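Local coordinates for protein phosphoacetylglucosamine mutase (Aspergillus lentulus, PDB 5O9X) that catalyses the interconversion of N-acetylglucosamine 6-phosphate and N-acetylglucosamine 1-phosphate, a step towards UDP-N-acetylglucosamine, at residues T51-K56 with A90-Y95; V170-N175 with Y181-P186; R201-V206 with E234-D239; T345-K350 with A451-L456. The protein carries 1 engineered substitution. All blocks are in the same frame, centred on the assembly; numbering follows the deposited sequence.

Contact 1 (T51-K56 with A90-Y95)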
loop_
_atom_site.group_PDB
_atom_site.type_symbol
_atom_site.label_atom_id
_atom_site.label_comp_id
_atom_site.label_asym_id
_atom_site.label_seq_id
_atom_site.Cartn_x
_atom_site.Cartn_y
_atom_site.Cartn_z
ATOM N N THR A 51 -16.924 5.626 14.453
ATOM C CA THR A 51 -18.226 6.335 14.699
ATOM C C THR A 51 -17.943 7.868 14.889
ATOM O O THR A 51 -18.546 8.713 14.223
ATOM C CB THR A 51 -18.957 5.808 15.953
ATOM O OG1 THR A 51 -19.333 4.439 15.789
ATOM C CG2 THR A 51 -20.275 6.615 16.213
ATOM N N LEU A 52 -16.970 8.185 15.747
ATOM C CA LEU A 52 -16.598 9.572 15.989
ATOM C C LEU A 52 -16.102 10.259 14.740
ATOM O O LEU A 52 -16.402 11.462 14.531
ATOM C CB LEU A 52 -15.542 9.687 17.104
ATOM C CG LEU A 52 -16.043 9.270 18.510
ATOM C CD1 LEU A 52 -14.949 9.533 19.528
ATOM C CD2 LEU A 52 -17.331 9.995 18.953
ATOM N N ARG A 53 -15.355 9.530 13.900
ATOM C CA ARG A 53 -14.787 10.138 12.708
ATOM C C ARG A 53 -15.883 10.490 11.767
ATOM O O ARG A 53 -15.894 11.593 11.192
ATOM C CB ARG A 53 -13.725 9.218 11.980
ATOM C CG ARG A 53 -13.080 9.849 10.745
ATOM C CD ARG A 53 -12.277 11.074 11.132
ATOM N NE ARG A 53 -11.495 11.596 10.032
ATOM C CZ ARG A 53 -11.056 12.830 9.940
ATOM N NH1 ARG A 53 -11.412 13.752 10.866
ATOM N NH2 ARG A 53 -10.289 13.140 8.914
ATOM N N SER A 54 -16.804 9.552 11.589
ATOM C CA SER A 54 -17.876 9.758 10.631
ATOM C C SER A 54 -18.728 10.953 11.080
ATOM O O SER A 54 -19.034 11.833 10.252
ATOM C CB SER A 54 -18.762 8.521 10.582
ATOM O OG SER A 54 -19.786 8.727 9.646
ATOM N N LYS A 55 -19.133 10.934 12.368
ATOM C CA LYS A 55 -19.901 12.072 12.978
ATOM C C LYS A 55 -19.206 13.441 12.780
ATOM O O LYS A 55 -19.858 14.397 12.282
ATOM C CB LYS A 55 -20.216 11.772 14.463
ATOM C CG LYS A 55 -21.317 10.752 14.688
ATOM C CD LYS A 55 -21.503 10.534 16.202
ATOM C CE LYS A 55 -22.472 9.439 16.556
ATOM N NZ LYS A 55 -23.908 9.835 16.363
ATOM N N LYS A 56 -17.886 13.503 13.042
ATOM C CA LYS A 56 -17.099 14.733 12.852
ATOM C C LYS A 56 -17.140 15.187 11.409
ATOM O O LYS A 56 -17.161 16.409 11.160
ATOM C CB LYS A 56 -15.626 14.589 13.287
ATOM C CG LYS A 56 -14.784 15.864 13.214
ATOM C CD LYS A 56 -15.340 17.005 14.116
ATOM C CE LYS A 56 -14.355 18.179 14.191
ATOM N NZ LYS A 56 -14.939 19.249 15.049
ATOM N N ALA A 90 -3.622 11.858 9.987
ATOM C CA ALA A 90 -2.586 11.577 11.036
ATOM C C ALA A 90 -2.912 11.952 12.511
ATOM O O ALA A 90 -2.598 11.198 13.435
ATOM C CB ALA A 90 -1.276 12.203 10.621
ATOM N N GLU A 91 -3.571 13.103 12.740
ATOM C CA GLU A 91 -3.886 13.599 14.102
ATOM C C GLU A 91 -4.823 12.611 14.859
ATOM O O GLU A 91 -4.862 12.512 16.094
ATOM C CB GLU A 91 -4.489 15.012 13.931
ATOM C CG GLU A 91 -5.066 15.695 15.178
ATOM C CD GLU A 91 -4.166 16.794 15.796
ATOM O OE1 GLU A 91 -3.254 17.314 15.097
ATOM O OE2 GLU A 91 -4.378 17.157 16.991
ATOM N N TRP A 92 -5.594 11.862 14.082
ATOM C CA TRP A 92 -6.545 10.934 14.612
ATOM C C TRP A 92 -5.927 9.591 14.988
ATOM O O TRP A 92 -6.555 8.814 15.716
ATOM C CB TRP A 92 -7.675 10.752 13.598
ATOM C CG TRP A 92 -8.733 11.857 13.651
ATOM C CD1 TRP A 92 -8.609 13.210 13.279
ATOM C CD2 TRP A 92 -10.084 11.691 14.069
ATOM N NE1 TRP A 92 -9.816 13.879 13.524
ATOM C CE2 TRP A 92 -10.733 12.974 13.970
ATOM C CE3 TRP A 92 -10.817 10.600 14.551
ATOM C CZ2 TRP A 92 -12.091 13.151 14.285
ATOM C CZ3 TRP A 92 -12.161 10.789 14.867
ATOM C CH2 TRP A 92 -12.772 12.059 14.745
ATOM N N GLU A 93 -4.673 9.333 14.599
ATOM C CA GLU A 93 -4.011 8.095 15.086
ATOM C C GLU A 93 -3.845 8.153 16.622
ATOM O O GLU A 93 -4.053 7.136 17.291
ATOM C CB GLU A 93 -2.663 7.864 14.392
ATOM C CG GLU A 93 -2.763 7.908 12.861
ATOM C CD GLU A 93 -1.424 7.780 12.194
ATOM O OE1 GLU A 93 -0.386 7.891 12.901
ATOM O OE2 GLU A 93 -1.423 7.516 10.980
ATOM N N ALA A 94 -3.495 9.339 17.177
ATOM C CA ALA A 94 -3.476 9.507 18.652
ATOM C C ALA A 94 -4.791 9.214 19.337
ATOM O O ALA A 94 -4.798 8.629 20.440
ATOM C CB ALA A 94 -2.993 10.907 19.084
ATOM N N TYR A 95 -5.894 9.665 18.761
ATOM C CA TYR A 95 -7.190 9.346 19.349
ATOM C C TYR A 95 -7.434 7.812 19.334
ATOM O O TYR A 95 -7.932 7.232 20.316
ATOM C CB TYR A 95 -8.306 10.010 18.580
ATOM C CG TYR A 95 -8.177 11.508 18.409
ATOM C CD1 TYR A 95 -7.659 12.327 19.446
ATOM C CD2 TYR A 95 -8.652 12.123 17.248
ATOM C CE1 TYR A 95 -7.560 13.708 19.287
ATOM C CE2 TYR A 95 -8.577 13.509 17.086
ATOM C CZ TYR A 95 -8.046 14.294 18.110
ATOM O OH TYR A 95 -7.947 15.649 17.915
#

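Contact 2 (V170-N175 with Y181-P186)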
loop_
_atom_site.group_PDB
_atom_site.type_symbol
_atom_site.label_atom_id
_atom_site.label_comp_id
_atom_site.label_asym_id
_atom_site.label_seq_id
_atom_site.Cartn_x
_atom_site.Cartn_y
_atom_site.Cartn_z
ATOM N N VAL A 170 -14.803 1.548 -2.476
ATOM C CA VAL A 170 -16.210 1.571 -2.003
ATOM C C VAL A 170 -16.477 2.840 -1.162
ATOM O O VAL A 170 -17.511 3.485 -1.349
ATOM C CB VAL A 170 -16.597 0.316 -1.182
ATOM C CG1 VAL A 170 -17.973 0.461 -0.517
ATOM C CG2 VAL A 170 -16.633 -0.899 -2.096
ATOM N N VAL A 171 -15.580 3.145 -0.228
ATOM C CA VAL A 171 -15.667 4.362 0.613
ATOM C C VAL A 171 -15.784 5.645 -0.275
ATOM O O VAL A 171 -16.740 6.402 -0.105
ATOM C CB VAL A 171 -14.471 4.506 1.583
ATOM C CG1 VAL A 171 -14.611 5.862 2.350
ATOM C CG2 VAL A 171 -14.490 3.297 2.598
ATOM N N ARG A 172 -14.812 5.858 -1.163
ATOM C CA ARG A 172 -14.829 6.976 -2.134
ATOM C C ARG A 172 -16.143 6.983 -2.948
ATOM O O ARG A 172 -16.843 8.022 -2.999
ATOM C CB ARG A 172 -13.600 7.001 -3.005
ATOM C CG ARG A 172 -13.527 8.264 -3.812
ATOM C CD ARG A 172 -12.249 8.285 -4.572
ATOM N NE ARG A 172 -12.033 9.537 -5.298
ATOM C CZ ARG A 172 -10.833 9.899 -5.765
ATOM N NH1 ARG A 172 -9.784 9.106 -5.583
ATOM N NH2 ARG A 172 -10.662 11.049 -6.401
ATOM N N CYS A 173 -16.532 5.848 -3.510
ATOM C CA CYS A 173 -17.808 5.801 -4.244
ATOM C C CYS A 173 -19.005 6.246 -3.422
ATOM O O CYS A 173 -19.810 7.077 -3.906
ATOM C CB CYS A 173 -18.127 4.401 -4.825
ATOM S SG CYS A 173 -16.991 4.037 -6.171
ATOM N N LYS A 174 -19.169 5.707 -2.213
ATOM C CA LYS A 174 -20.386 6.034 -1.460
ATOM C C LYS A 174 -20.380 7.560 -1.064
ATOM O O LYS A 174 -21.435 8.185 -0.872
ATOM C CB LYS A 174 -20.515 5.172 -0.208
ATOM C CG LYS A 174 -20.640 3.684 -0.429
ATOM C CD LYS A 174 -20.897 2.995 0.881
ATOM C CE LYS A 174 -22.363 3.145 1.280
ATOM N NZ LYS A 174 -23.309 2.510 0.336
ATOM N N ASN A 175 -19.199 8.144 -0.904
ATOM C CA ASN A 175 -19.156 9.551 -0.498
ATOM C C ASN A 175 -19.256 10.524 -1.684
ATOM O O ASN A 175 -19.302 11.729 -1.475
ATOM C CB ASN A 175 -17.924 9.843 0.342
ATOM C CG ASN A 175 -18.021 9.233 1.736
ATOM O OD1 ASN A 175 -17.054 8.630 2.213
ATOM N ND2 ASN A 175 -19.160 9.355 2.370
ATOM N N TYR A 181 -18.275 14.646 -8.668
ATOM C CA TYR A 181 -17.039 13.920 -8.289
ATOM C C TYR A 181 -17.162 12.381 -8.360
ATOM O O TYR A 181 -16.152 11.669 -8.215
ATOM C CB TYR A 181 -16.605 14.310 -6.865
ATOM C CG TYR A 181 -16.090 15.718 -6.729
ATOM C CD1 TYR A 181 -14.766 16.034 -7.084
ATOM C CD2 TYR A 181 -16.913 16.737 -6.223
ATOM C CE1 TYR A 181 -14.281 17.331 -6.960
ATOM C CE2 TYR A 181 -16.434 18.039 -6.092
ATOM C CZ TYR A 181 -15.119 18.326 -6.463
ATOM O OH TYR A 181 -14.631 19.602 -6.337
ATOM N N GLU A 182 -18.403 11.914 -8.528
ATOM C CA GLU A 182 -18.795 10.512 -8.662
ATOM C C GLU A 182 -17.728 9.544 -9.161
ATOM O O GLU A 182 -17.334 9.574 -10.326
ATOM C CB GLU A 182 -20.027 10.389 -9.545
ATOM C CG GLU A 182 -20.707 9.077 -9.307
ATOM C CD GLU A 182 -22.048 8.942 -9.987
ATOM O OE1 GLU A 182 -23.054 9.379 -9.413
ATOM O OE2 GLU A 182 -22.088 8.326 -11.065
ATOM N N TYR A 183 -17.279 8.659 -8.273
ATOM C CA TYR A 183 -16.128 7.807 -8.585
ATOM C C TYR A 183 -16.527 6.462 -9.239
ATOM O O TYR A 183 -15.696 5.804 -9.868
ATOM C CB TYR A 183 -15.360 7.570 -7.287
ATOM C CG TYR A 183 -13.953 7.079 -7.458
ATOM C CD1 TYR A 183 -13.003 7.849 -8.143
ATOM C CD2 TYR A 183 -13.543 5.839 -6.908
ATOM C CE1 TYR A 183 -11.697 7.396 -8.340
ATOM C CE2 TYR A 183 -12.228 5.407 -7.065
ATOM C CZ TYR A 183 -11.312 6.174 -7.778
ATOM O OH TYR A 183 -10.002 5.737 -7.951
ATOM N N GLY A 184 -17.773 6.032 -9.026
ATOM C CA GLY A 184 -18.251 4.741 -9.526
ATOM C C GLY A 184 -19.427 4.261 -8.707
ATOM O O GLY A 184 -19.809 4.936 -7.705
ATOM N N GLU A 185 -19.971 3.099 -9.093
ATOM C CA GLU A 185 -20.947 2.373 -8.286
ATOM C C GLU A 185 -20.227 1.699 -7.100
ATOM O O GLU A 185 -19.199 1.054 -7.311
ATOM C CB GLU A 185 -21.620 1.249 -9.117
ATOM C CG GLU A 185 -22.595 1.641 -10.247
ATOM C CD GLU A 185 -23.608 2.727 -9.861
ATOM O OE1 GLU A 185 -24.373 2.517 -8.881
ATOM O OE2 GLU A 185 -23.592 3.800 -10.542
ATOM N N PRO A 186 -20.789 1.787 -5.875
ATOM C CA PRO A 186 -20.066 1.374 -4.633
ATOM C C PRO A 186 -20.202 -0.099 -4.324
ATOM O O PRO A 186 -20.578 -0.494 -3.227
ATOM C CB PRO A 186 -20.737 2.226 -3.570
ATOM C CG PRO A 186 -22.177 2.358 -4.065
ATOM C CD PRO A 186 -22.146 2.310 -5.568
HETATM O O HOH W 1 -13.999 11.209 -6.565
HETATM O O HOH W 2 -19.620 7.350 -6.811
HETATM O O HOH W 3 -22.313 0.067 -0.845
#

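Contact 3 (R201-V206 with E234-D239)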
loop_
_atom_site.group_PDB
_atom_site.type_symbol
_atom_site.label_atom_id
_atom_site.label_comp_id
_atom_site.label_asym_id
_atom_site.label_seq_id
_atom_site.Cartn_x
_atom_site.Cartn_y
_atom_site.Cartn_z
ATOM N N ARG A 201 -9.942 1.567 -22.708
ATOM C CA ARG A 201 -9.577 2.837 -23.309
ATOM C C ARG A 201 -8.049 3.008 -23.382
ATOM O O ARG A 201 -7.521 3.398 -24.410
ATOM C CB ARG A 201 -10.110 4.036 -22.505
ATOM C CG ARG A 201 -11.598 4.348 -22.787
ATOM C CD ARG A 201 -12.166 5.196 -21.646
ATOM N NE ARG A 201 -11.619 6.566 -21.683
ATOM C CZ ARG A 201 -11.497 7.348 -20.601
ATOM N NH1 ARG A 201 -11.808 6.860 -19.384
ATOM N NH2 ARG A 201 -11.050 8.618 -20.706
ATOM N N VAL A 202 -7.346 2.765 -22.277
ATOM C CA VAL A 202 -5.882 2.885 -22.317
ATOM C C VAL A 202 -5.295 1.942 -23.368
ATOM O O VAL A 202 -4.293 2.310 -23.956
ATOM C CB VAL A 202 -5.134 2.710 -20.967
ATOM C CG1 VAL A 202 -5.710 3.536 -19.831
ATOM C CG2 VAL A 202 -5.038 1.291 -20.533
ATOM N N MET A 203 -5.897 0.782 -23.637
ATOM C CA MET A 203 -5.300 -0.181 -24.529
ATOM C C MET A 203 -5.599 0.105 -26.022
ATOM O O MET A 203 -5.189 -0.669 -26.863
ATOM C CB MET A 203 -5.680 -1.635 -24.213
ATOM C CG MET A 203 -5.059 -2.147 -22.857
ATOM S SD MET A 203 -3.239 -2.193 -23.055
ATOM C CE MET A 203 -2.957 -3.562 -24.196
ATOM N N ARG A 204 -6.388 1.131 -26.328
ATOM C CA ARG A 204 -6.863 1.321 -27.744
ATOM C C ARG A 204 -5.619 1.334 -28.671
ATOM O O ARG A 204 -4.662 2.113 -28.457
ATOM C CB ARG A 204 -7.697 2.595 -27.919
ATOM C CG ARG A 204 -8.094 2.855 -29.392
ATOM C CD ARG A 204 -8.440 4.330 -29.684
ATOM N NE ARG A 204 -9.400 4.844 -28.697
ATOM C CZ ARG A 204 -10.718 4.646 -28.739
ATOM N NH1 ARG A 204 -11.277 3.950 -29.738
ATOM N NH2 ARG A 204 -11.477 5.143 -27.764
ATOM N N GLY A 205 -5.598 0.364 -29.581
ATOM C CA GLY A 205 -4.637 0.388 -30.660
ATOM C C GLY A 205 -3.375 -0.398 -30.404
ATOM O O GLY A 205 -2.528 -0.448 -31.287
ATOM N N VAL A 206 -3.216 -1.017 -29.217
ATOM C CA VAL A 206 -1.985 -1.820 -28.964
ATOM C C VAL A 206 -2.400 -3.161 -28.379
ATOM O O VAL A 206 -3.540 -3.334 -27.991
ATOM C CB VAL A 206 -1.013 -1.043 -27.970
ATOM C CG1 VAL A 206 -0.674 0.371 -28.503
ATOM C CG2 VAL A 206 -1.654 -0.872 -26.591
ATOM N N GLU A 234 -11.749 -8.014 -24.670
ATOM C CA GLU A 234 -11.432 -9.357 -25.222
ATOM C C GLU A 234 -10.173 -9.527 -26.119
ATOM O O GLU A 234 -9.566 -10.659 -26.173
ATOM C CB GLU A 234 -12.688 -9.899 -25.973
ATOM C CG GLU A 234 -12.778 -11.427 -26.037
ATOM C CD GLU A 234 -13.265 -12.084 -24.746
ATOM O OE1 GLU A 234 -14.115 -13.016 -24.808
ATOM O OE2 GLU A 234 -12.788 -11.683 -23.667
ATOM N N ASP A 235 -9.825 -8.452 -26.849
ATOM C CA ASP A 235 -8.732 -8.494 -27.849
ATOM C C ASP A 235 -7.571 -7.557 -27.458
ATOM O O ASP A 235 -7.124 -6.717 -28.245
ATOM C CB ASP A 235 -9.281 -8.190 -29.251
ATOM C CG ASP A 235 -10.254 -7.019 -29.265
ATOM O OD1 ASP A 235 -11.474 -7.230 -29.485
ATOM O OD2 ASP A 235 -9.799 -5.886 -29.052
ATOM N N THR A 236 -7.124 -7.647 -26.202
ATOM C CA THR A 236 -6.048 -6.738 -25.749
ATOM C C THR A 236 -4.776 -7.524 -25.748
ATOM O O THR A 236 -3.701 -6.955 -25.501
ATOM C CB THR A 236 -6.256 -6.234 -24.283
ATOM O OG1 THR A 236 -6.261 -7.391 -23.447
ATOM C CG2 THR A 236 -7.536 -5.408 -24.091
ATOM N N GLY A 237 -4.855 -8.837 -25.981
ATOM C CA GLY A 237 -3.667 -9.708 -25.924
ATOM C C GLY A 237 -3.312 -10.163 -24.482
ATOM O O GLY A 237 -2.452 -10.999 -24.298
ATOM N N LEU A 238 -3.960 -9.617 -23.465
ATOM C CA LEU A 238 -3.603 -9.957 -22.088
ATOM C C LEU A 238 -4.110 -11.379 -21.804
ATOM O O LEU A 238 -5.297 -11.677 -21.927
ATOM C CB LEU A 238 -4.222 -8.963 -21.136
ATOM C CG LEU A 238 -3.875 -9.189 -19.660
ATOM C CD1 LEU A 238 -2.387 -9.015 -19.465
ATOM C CD2 LEU A 238 -4.598 -8.154 -18.818
ATOM N N ASP A 239 -3.203 -12.207 -21.343
ATOM C CA ASP A 239 -3.392 -13.576 -21.066
ATOM C C ASP A 239 -2.865 -13.847 -19.613
ATOM O O ASP A 239 -1.696 -14.164 -19.440
ATOM C CB ASP A 239 -2.467 -14.258 -22.078
ATOM C CG ASP A 239 -2.535 -15.792 -22.055
ATOM O OD1 ASP A 239 -3.474 -16.354 -21.427
ATOM O OD2 ASP A 239 -1.614 -16.422 -22.687
#

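Contact 4 (T345-K350 with A451-L456)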
loop_
_atom_site.group_PDB
_atom_site.type_symbol
_atom_site.label_atom_id
_atom_site.label_comp_id
_atom_site.label_asym_id
_atom_site.label_seq_id
_atom_site.Cartn_x
_atom_site.Cartn_y
_atom_site.Cartn_z
ATOM N N THR A 345 17.106 5.941 -7.938
ATOM C CA THR A 345 17.203 7.370 -7.662
ATOM C C THR A 345 18.071 8.103 -8.729
ATOM O O THR A 345 17.719 9.192 -9.171
ATOM C CB THR A 345 17.731 7.588 -6.228
ATOM O OG1 THR A 345 16.942 6.777 -5.273
ATOM C CG2 THR A 345 17.718 9.117 -5.808
ATOM N N GLU A 346 19.201 7.500 -9.056
ATOM C CA GLU A 346 20.152 8.013 -9.996
ATOM C C GLU A 346 19.495 8.099 -11.400
ATOM O O GLU A 346 19.668 9.084 -12.115
ATOM C CB GLU A 346 21.374 7.059 -10.003
ATOM C CG GLU A 346 22.403 7.432 -11.099
ATOM C CD GLU A 346 23.598 6.460 -11.226
ATOM O OE1 GLU A 346 23.449 5.165 -11.380
ATOM O OE2 GLU A 346 24.721 7.033 -11.174
ATOM N N TYR A 347 18.757 7.049 -11.776
ATOM C CA TYR A 347 17.997 7.005 -13.035
ATOM C C TYR A 347 17.001 8.127 -13.102
ATOM O O TYR A 347 16.878 8.797 -14.148
ATOM C CB TYR A 347 17.338 5.638 -13.219
ATOM C CG TYR A 347 16.482 5.469 -14.506
ATOM C CD1 TYR A 347 17.081 5.181 -15.759
ATOM C CD2 TYR A 347 15.097 5.541 -14.459
ATOM C CE1 TYR A 347 16.303 5.032 -16.929
ATOM C CE2 TYR A 347 14.304 5.316 -15.613
ATOM C CZ TYR A 347 14.936 5.102 -16.830
ATOM O OH TYR A 347 14.135 4.922 -17.946
ATOM N N ILE A 348 16.328 8.387 -12.001
ATOM C CA ILE A 348 15.261 9.407 -12.003
ATOM C C ILE A 348 15.930 10.779 -12.211
ATOM O O ILE A 348 15.432 11.643 -12.990
ATOM C CB ILE A 348 14.457 9.402 -10.678
ATOM C CG1 ILE A 348 13.598 8.074 -10.529
ATOM C CG2 ILE A 348 13.578 10.644 -10.561
ATOM C CD1 ILE A 348 13.029 7.875 -9.108
ATOM N N GLU A 349 17.081 10.935 -11.574
ATOM C CA GLU A 349 17.801 12.199 -11.637
ATOM C C GLU A 349 18.472 12.405 -13.020
ATOM O O GLU A 349 18.324 13.439 -13.584
ATOM C CB GLU A 349 18.844 12.296 -10.511
ATOM C CG GLU A 349 19.469 13.708 -10.394
ATOM C CD GLU A 349 20.936 13.757 -9.896
ATOM O OE1 GLU A 349 21.524 12.722 -9.484
ATOM O OE2 GLU A 349 21.521 14.870 -9.918
ATOM N N LYS A 350 19.185 11.428 -13.547
ATOM C CA LYS A 350 20.108 11.659 -14.679
ATOM C C LYS A 350 19.539 11.267 -16.023
ATOM O O LYS A 350 19.966 11.825 -17.061
ATOM C CB LYS A 350 21.440 10.934 -14.497
ATOM C CG LYS A 350 22.192 11.325 -13.245
ATOM C CD LYS A 350 23.484 10.495 -13.249
ATOM C CE LYS A 350 24.424 10.906 -12.110
ATOM N NZ LYS A 350 25.585 9.947 -12.073
ATOM N N ALA A 451 16.617 -3.318 -18.517
ATOM C CA ALA A 451 17.791 -2.636 -19.027
ATOM C C ALA A 451 17.777 -1.125 -18.803
ATOM O O ALA A 451 18.843 -0.483 -18.892
ATOM C CB ALA A 451 18.009 -3.023 -20.541
ATOM N N THR A 452 16.646 -0.538 -18.386
ATOM C CA THR A 452 16.595 0.882 -18.060
ATOM C C THR A 452 17.726 1.346 -17.121
ATOM O O THR A 452 18.309 2.413 -17.320
ATOM C CB THR A 452 15.236 1.332 -17.476
ATOM O OG1 THR A 452 14.860 0.512 -16.331
ATOM C CG2 THR A 452 14.081 1.177 -18.535
ATOM N N TYR A 453 17.978 0.581 -16.050
ATOM C CA TYR A 453 19.079 0.861 -15.127
ATOM C C TYR A 453 19.405 -0.472 -14.428
ATOM O O TYR A 453 18.618 -1.419 -14.475
ATOM C CB TYR A 453 18.741 1.995 -14.154
ATOM C CG TYR A 453 17.555 1.680 -13.199
ATOM C CD1 TYR A 453 17.748 0.916 -12.006
ATOM C CD2 TYR A 453 16.244 2.156 -13.503
ATOM C CE1 TYR A 453 16.652 0.637 -11.122
ATOM C CE2 TYR A 453 15.159 1.895 -12.645
ATOM C CZ TYR A 453 15.373 1.177 -11.465
ATOM O OH TYR A 453 14.288 0.990 -10.698
ATOM N N THR A 454 20.583 -0.582 -13.828
ATOM C CA THR A 454 20.935 -1.802 -13.097
ATOM C C THR A 454 20.913 -1.531 -11.605
ATOM O O THR A 454 21.636 -0.634 -11.123
ATOM C CB THR A 454 22.294 -2.341 -13.566
ATOM O OG1 THR A 454 22.230 -2.619 -14.989
ATOM C CG2 THR A 454 22.662 -3.680 -12.855
ATOM N N ASP A 455 20.094 -2.302 -10.880
ATOM C CA ASP A 455 20.031 -2.151 -9.420
ATOM C C ASP A 455 21.397 -2.430 -8.784
ATOM O O ASP A 455 22.093 -3.340 -9.177
ATOM C CB ASP A 455 19.007 -3.199 -8.856
ATOM C CG ASP A 455 17.547 -2.739 -9.029
ATOM O OD1 ASP A 455 17.262 -1.585 -8.676
ATOM O OD2 ASP A 455 16.671 -3.525 -9.493
ATOM N N LEU A 456 21.785 -1.628 -7.827
ATOM C CA LEU A 456 22.903 -2.041 -6.918
ATOM C C LEU A 456 22.497 -3.306 -6.159
ATOM O O LEU A 456 21.373 -3.394 -5.691
ATOM C CB LEU A 456 23.169 -0.924 -5.893
ATOM C CG LEU A 456 23.671 0.374 -6.545
ATOM C CD1 LEU A 456 23.755 1.466 -5.455
ATOM C CD2 LEU A 456 25.048 0.192 -7.171
#

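Contact 1 (T51-K56 with A90-Y95)
In the alpha/beta/alpha domain I of the phosphohexomutase fold, helix 40-56 and helix 91-101 meet where the side chain of R53 lies over the indole of W92. The short helical segments run at 139° to each other, nearer antiparallel than parallel, and their axes come no closer than 12.1 Å. The large W92 ring bridges that distance. R53 crosses one ring face. R53 CD sits over the centre of the W92 six-membered ring, 3.5 Å from the centroid, in a CH-pi contact. R53 CZ is 4.0 Å from the centroid of the W92 five-membered ring, in a cation-pi contact. The guanidinium is not stacked flat, as its plane is turned 48° from the indole. The chain bends about CB-CG (chi2 64°), which lays CD over the ring. Y95 brings CD2 over the opposite face of W92, toward the rim. L52 O approaches the indole edge, 3.7 Å from W92 CH2. K56 CB comes in obliquely, 3.9 Å from W92 CZ2. R53 NE also forms a salt bridge with D82. R53 NH1 and W92 NE1 are 3.1 Å apart, but both are donors. The attraction between R53 and W92 therefore rests on the ring face, while D82 probably offsets the arginine charge.

Contact 2 (V170-N175 with Y181-P186)
P186 brings the loop back against helix 164-176, with its CA 4.7 Å from the CA of V170. No clear direct hydrogen bond joins the two segments. R172 and Y183 make the main side-chain pair. The guanidinium lies flat on the tyrosine ring, with the planes 4° apart, and R172 CD stands over the ring centre, 3.5 Å from the centroid. The arginine chain is extended from CG to NE, and its CG is anti to the backbone N (chi1 -170°). This carries the chain across the ring at about a right angle. K194 makes a further cation-pi contact with Y183. C173 SG meets the same ring at its edge, 4.0 Å from Y183 CD2, a sulfur-aromatic contact. The loop links helix 164-176, which packs on strands 127-132 and 155-161 of the domain I sheet, to helix 188-202. Further along, P186 CB touches C173 CB at 3.6 Å and K174 CG at 3.5 Å, the latter a tight fit. Three waters bridge the segments. One accepts from R172 NE at 2.9 Å and donates to Y181 O. The second donates to C173 O and G184 O. The third accepts from K174 NZ and donates to P186 O.

Contact 3 (R201-V206 with E234-D239)
M203 turns its side chain towards T236, and the two meet at both ends of the methionine. Near the backbone, M203 CB faces the methyl CG2 of T236 at 4.2 Å. At the far end, M203 CE lies 3.7 Å from T236 O. The methionine chain is bent at chi2 and chi3, each near -70°, which curls the methyl group back to that carbonyl. The OG1 of T236 is used elsewhere. It accepts from L238 N at 3.2 Å with an N-H...O angle of 164°, forming an ST turn, and this bond probably holds the threonine rotamer (chi1 61°) in which CG2 lies next to M203 CB. The contact belongs to domain II. It joins the end of helix 188-202 to the loop that leads into strand 240-243, an outermost strand of the sheet in that part of the chain. A type II beta turn from M203 to V206 follows the helix, with V206 N bonded to M203 O at 3.1 Å. G205 takes the positive phi of such a turn. V206 comes near T236 through its backbone, with V206 O 4.4 Å from T236 O. Helix 428-442 packs on M203 through A437 and A440. F199 of helix 188-202 touches T236, which is also backbone hydrogen-bonded to V208.

Contact 4 (T345-K350 with A451-L456)
Y347 presents one ring face to Y453, whose CD2 touches Y347 CG at 3.5 Å. CD2 is displaced towards the rim of the Y347 ring. The two rings are neither stacked nor edge-to-face: their centroids are 5.2 Å apart and their planes differ by 42°. T452 meets the outer half of Y347. T452 O lies 3.3 Å from Y347 CE1, and T452 CB is 3.8 Å from Y347 OH. With CG anti to the backbone N (chi1 179°), the Y347 ring is set beside Y453 and T452. In the next shell, R308 makes a cation-pi contact with Y453 and donates from NH2 to Y453 O. T452 OG1 is hydrogen-bonded to W449 O. T311 of helix 306-324 touches both tyrosines. S343 bonds to T454 O, which ties the loop to the start of the same helix as Y347. The contact thus joins helix 342-350 of the alpha/beta domain III to the connection leading into strand 458-463, probably the link from domain III towards the C-terminal domain of the four-domain phosphohexomutase fold.

The four contacts follow one another along the chain without overlap, and none touches another. Contacts 1 and 2 are nearest, with centres 21 Å apart and nearest atoms about 7 Å apart. Contacts 2 and 3 lie on consecutive helices, 164-176 and 188-202; the contact centres are 26 Å apart. Contacts 3 and 4 have centres 29 Å apart. Contact 1 lies across the chain's centre from both contact 3 and contact 4, at 43 Å and 41 Å between centres. The pocket holding glucose 1,6-bisphosphate draws 18 residues from between positions 29 and 514, so it is assembled from widely separated parts of the chain.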